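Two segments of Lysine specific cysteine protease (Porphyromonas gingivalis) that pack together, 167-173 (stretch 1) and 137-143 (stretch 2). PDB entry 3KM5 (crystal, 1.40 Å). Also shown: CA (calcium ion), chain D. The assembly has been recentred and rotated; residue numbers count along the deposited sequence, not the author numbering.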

# COMPACT_ATOMS: atom_id res chain seq x y z
N ASN A 167 6.54 -10.86 -0.38
CA ASN A 167 6.66 -10.35 1.00
C ASN A 167 5.63 -9.26 1.33
O ASN A 167 4.66 -9.55 2.01
CB ASN A 167 8.11 -9.98 1.34
CG ASN A 167 8.42 -9.87 2.84
OD1 ASN A 167 9.58 -9.57 3.21
ND2 ASN A 167 7.44 -10.12 3.71
N TYR A 168 5.86 -8.05 0.85
CA TYR A 168 4.99 -6.92 1.23
C TYR A 168 5.02 -5.90 0.10
O TYR A 168 5.93 -5.87 -0.75
CB TYR A 168 5.41 -6.23 2.56
CG TYR A 168 6.82 -5.76 2.57
CD1 TYR A 168 7.17 -4.62 1.89
CD2 TYR A 168 7.83 -6.47 3.21
CE1 TYR A 168 8.43 -4.17 1.85
CE2 TYR A 168 9.14 -6.01 3.19
CZ TYR A 168 9.44 -4.86 2.49
OH TYR A 168 10.73 -4.37 2.40
N ILE A 169 3.97 -5.07 0.11
CA ILE A 169 4.01 -3.75 -0.53
C ILE A 169 3.75 -2.68 0.52
O ILE A 169 2.83 -2.81 1.35
CB ILE A 169 3.07 -3.66 -1.72
CG1 ILE A 169 3.16 -2.29 -2.37
CG2 ILE A 169 1.62 -3.98 -1.37
CD1 ILE A 169 2.67 -2.23 -3.79
N LEU A 170 4.59 -1.65 0.53
CA LEU A 170 4.38 -0.49 1.39
C LEU A 170 4.00 0.71 0.51
O LEU A 170 4.54 0.82 -0.61
CB LEU A 170 5.66 -0.12 2.13
CG LEU A 170 6.38 -1.26 2.82
CD1 LEU A 170 7.68 -0.77 3.49
CD2 LEU A 170 5.47 -1.94 3.82
N LEU A 171 3.19 1.64 1.04
CA LEU A 171 2.89 2.90 0.37
C LEU A 171 3.15 4.03 1.33
O LEU A 171 2.96 3.88 2.53
CB LEU A 171 1.44 3.01 -0.13
CG LEU A 171 0.95 1.86 -0.99
CD1 LEU A 171 -0.56 1.90 -1.17
CD2 LEU A 171 1.62 1.91 -2.36
N ASP A 172 3.56 5.16 0.78
CA ASP A 172 3.71 6.37 1.61
C ASP A 172 3.59 7.60 0.70
O ASP A 172 3.73 7.52 -0.50
CB ASP A 172 5.06 6.30 2.32
CG ASP A 172 5.15 7.21 3.55
OD1 ASP A 172 4.13 7.80 3.95
OD2 ASP A 172 6.25 7.23 4.15
N ASP A 173 3.29 8.73 1.33
CA ASP A 173 3.31 10.03 0.67
C ASP A 173 2.43 10.03 -0.58
O ASP A 173 2.84 10.38 -1.70
CB ASP A 173 4.77 10.50 0.41
CG ASP A 173 5.47 10.89 1.69
OD1 ASP A 173 4.79 11.35 2.62
OD2 ASP A 173 6.69 10.65 1.83
CA CA D . 5.11 8.53 6.11
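Stretch 2 137-143: KPQSVWI

The contact between these two segments is made almost entirely by side chains: the backbones stay well apart, with the nearest pair of CA atoms, those of Leu 171 and Trp 142, separated by 8.8 Å, and a single hydrogen bond crosses the gap. Stretch 1 runs as a β-strand from Tyr 168 to Asp 173, whereas residues 137-141 of stretch 2 form an extended segment without regular secondary structure, their phi angles between -71° and -160° and their psi angles between 98° and 156°. The two segments run in broadly the same direction, 38° apart when Tyr 168 to Asp 172 is compared with Pro 138 to Trp 142. At such a separation no backbone ladder can form, and long side chains must bridge the space.

The strand alternation decides which residues do so. Tyr 168, Leu 170 and Asp 172 direct their CA-to-CB bonds toward stretch 2, while Leu 171 points away and Ile 169 lies out of reach. At the start of the contact, Tyr 168, with chi1 in the p well, extends its ring so that the phenol oxygen comes close to both Pro 138 and Ser 140. Its OH donates a hydrogen bond to Ser 140 OG at 3.0 Å, and the same OH lies 3.1 Å from Pro 138 CG; both partners sit at the edge of the tyrosine ring, near its plane. The apolar part of this contact is looser, with Tyr 168 CZ 4.2 Å from Pro 138 CG. Gln 139, between the two, turns away, and its side chain is not modelled beyond CB.

Farther along, Trp 142 supplies the largest covered area of any residue in either stretch. Its CA-to-CB bond points sideways, but with chi1 at -71° and chi2 at 91° the indole reaches back to the strand, and its six-membered ring spans three consecutive residues. Trp 142 CH2 packs 3.7 Å from Leu 170 CB, and Trp 142 CZ3 lies 3.9 Å from Asp 172 CB and 4.1 Å from the backbone atom Leu 171 C. Leu 171 therefore takes part through its main chain, which meets the edge of the indole, although its side chain points away.

The CB of Asp 172 lies against the indole while its carboxylate binds the calcium ion through both oxygens, OD1 at 2.5 Å and OD2 at 2.6 Å from CA. A water 2.4 Å from the calcium ion CA donates a hydrogen bond to Asp 173 OD1, its oxygen 2.6 Å from that atom.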

# COMPACT_ATOMS: atom_id res chain seq x y z
N LYS A 137 17.60 -5.63 7.63
CA LYS A 137 16.67 -4.72 6.94
C LYS A 137 16.65 -5.11 5.49
O LYS A 137 17.71 -5.35 4.91
CB LYS A 137 17.07 -3.23 7.09
CG LYS A 137 17.02 -2.69 8.51
CD LYS A 137 17.37 -1.19 8.54
CE LYS A 137 16.15 -0.29 8.77
NZ LYS A 137 15.15 -0.27 7.68
N PRO A 138 15.45 -5.13 4.88
CA PRO A 138 15.37 -5.63 3.54
C PRO A 138 16.00 -4.68 2.56
O PRO A 138 16.11 -3.48 2.82
CB PRO A 138 13.85 -5.67 3.26
CG PRO A 138 13.29 -4.66 4.18
CD PRO A 138 14.13 -4.78 5.42
N GLN A 139 16.41 -5.24 1.43
CA GLN A 139 16.73 -4.46 0.26
C GLN A 139 15.37 -3.98 -0.21
O GLN A 139 14.52 -4.81 -0.54
CB GLN A 139 17.43 -5.30 -0.80
N SER A 140 15.15 -2.66 -0.16
CA SER A 140 13.79 -2.09 -0.33
C SER A 140 13.90 -0.61 -0.72
O SER A 140 14.06 0.26 0.14
CB SER A 140 12.99 -2.29 0.97
OG SER A 140 11.59 -2.00 0.85
N VAL A 141 13.80 -0.33 -2.02
CA VAL A 141 13.95 1.02 -2.59
C VAL A 141 12.55 1.67 -2.80
O VAL A 141 11.64 0.98 -3.26
CB VAL A 141 14.67 0.93 -3.96
CG1 VAL A 141 14.75 2.28 -4.66
CG2 VAL A 141 16.07 0.31 -3.80
N TRP A 142 12.40 2.96 -2.49
CA TRP A 142 11.09 3.65 -2.75
C TRP A 142 10.99 4.13 -4.18
O TRP A 142 11.89 4.79 -4.69
CB TRP A 142 10.92 4.85 -1.81
CG TRP A 142 10.70 4.39 -0.45
CD1 TRP A 142 11.65 4.16 0.52
CD2 TRP A 142 9.45 4.01 0.13
NE1 TRP A 142 11.04 3.71 1.67
CE2 TRP A 142 9.71 3.55 1.44
CE3 TRP A 142 8.14 3.97 -0.35
CZ2 TRP A 142 8.70 3.12 2.28
CZ3 TRP A 142 7.14 3.53 0.51
CH2 TRP A 142 7.43 3.13 1.81
N ILE A 143 9.86 3.80 -4.81
CA ILE A 143 9.65 4.02 -6.23
C ILE A 143 8.46 4.96 -6.44
O ILE A 143 7.39 4.72 -5.89
CB ILE A 143 9.33 2.68 -6.90
CG1 ILE A 143 10.52 1.71 -6.72
CG2 ILE A 143 8.99 2.86 -8.38
CD1 ILE A 143 11.77 2.23 -7.28
O HOH W 1 5.39 10.62 5.05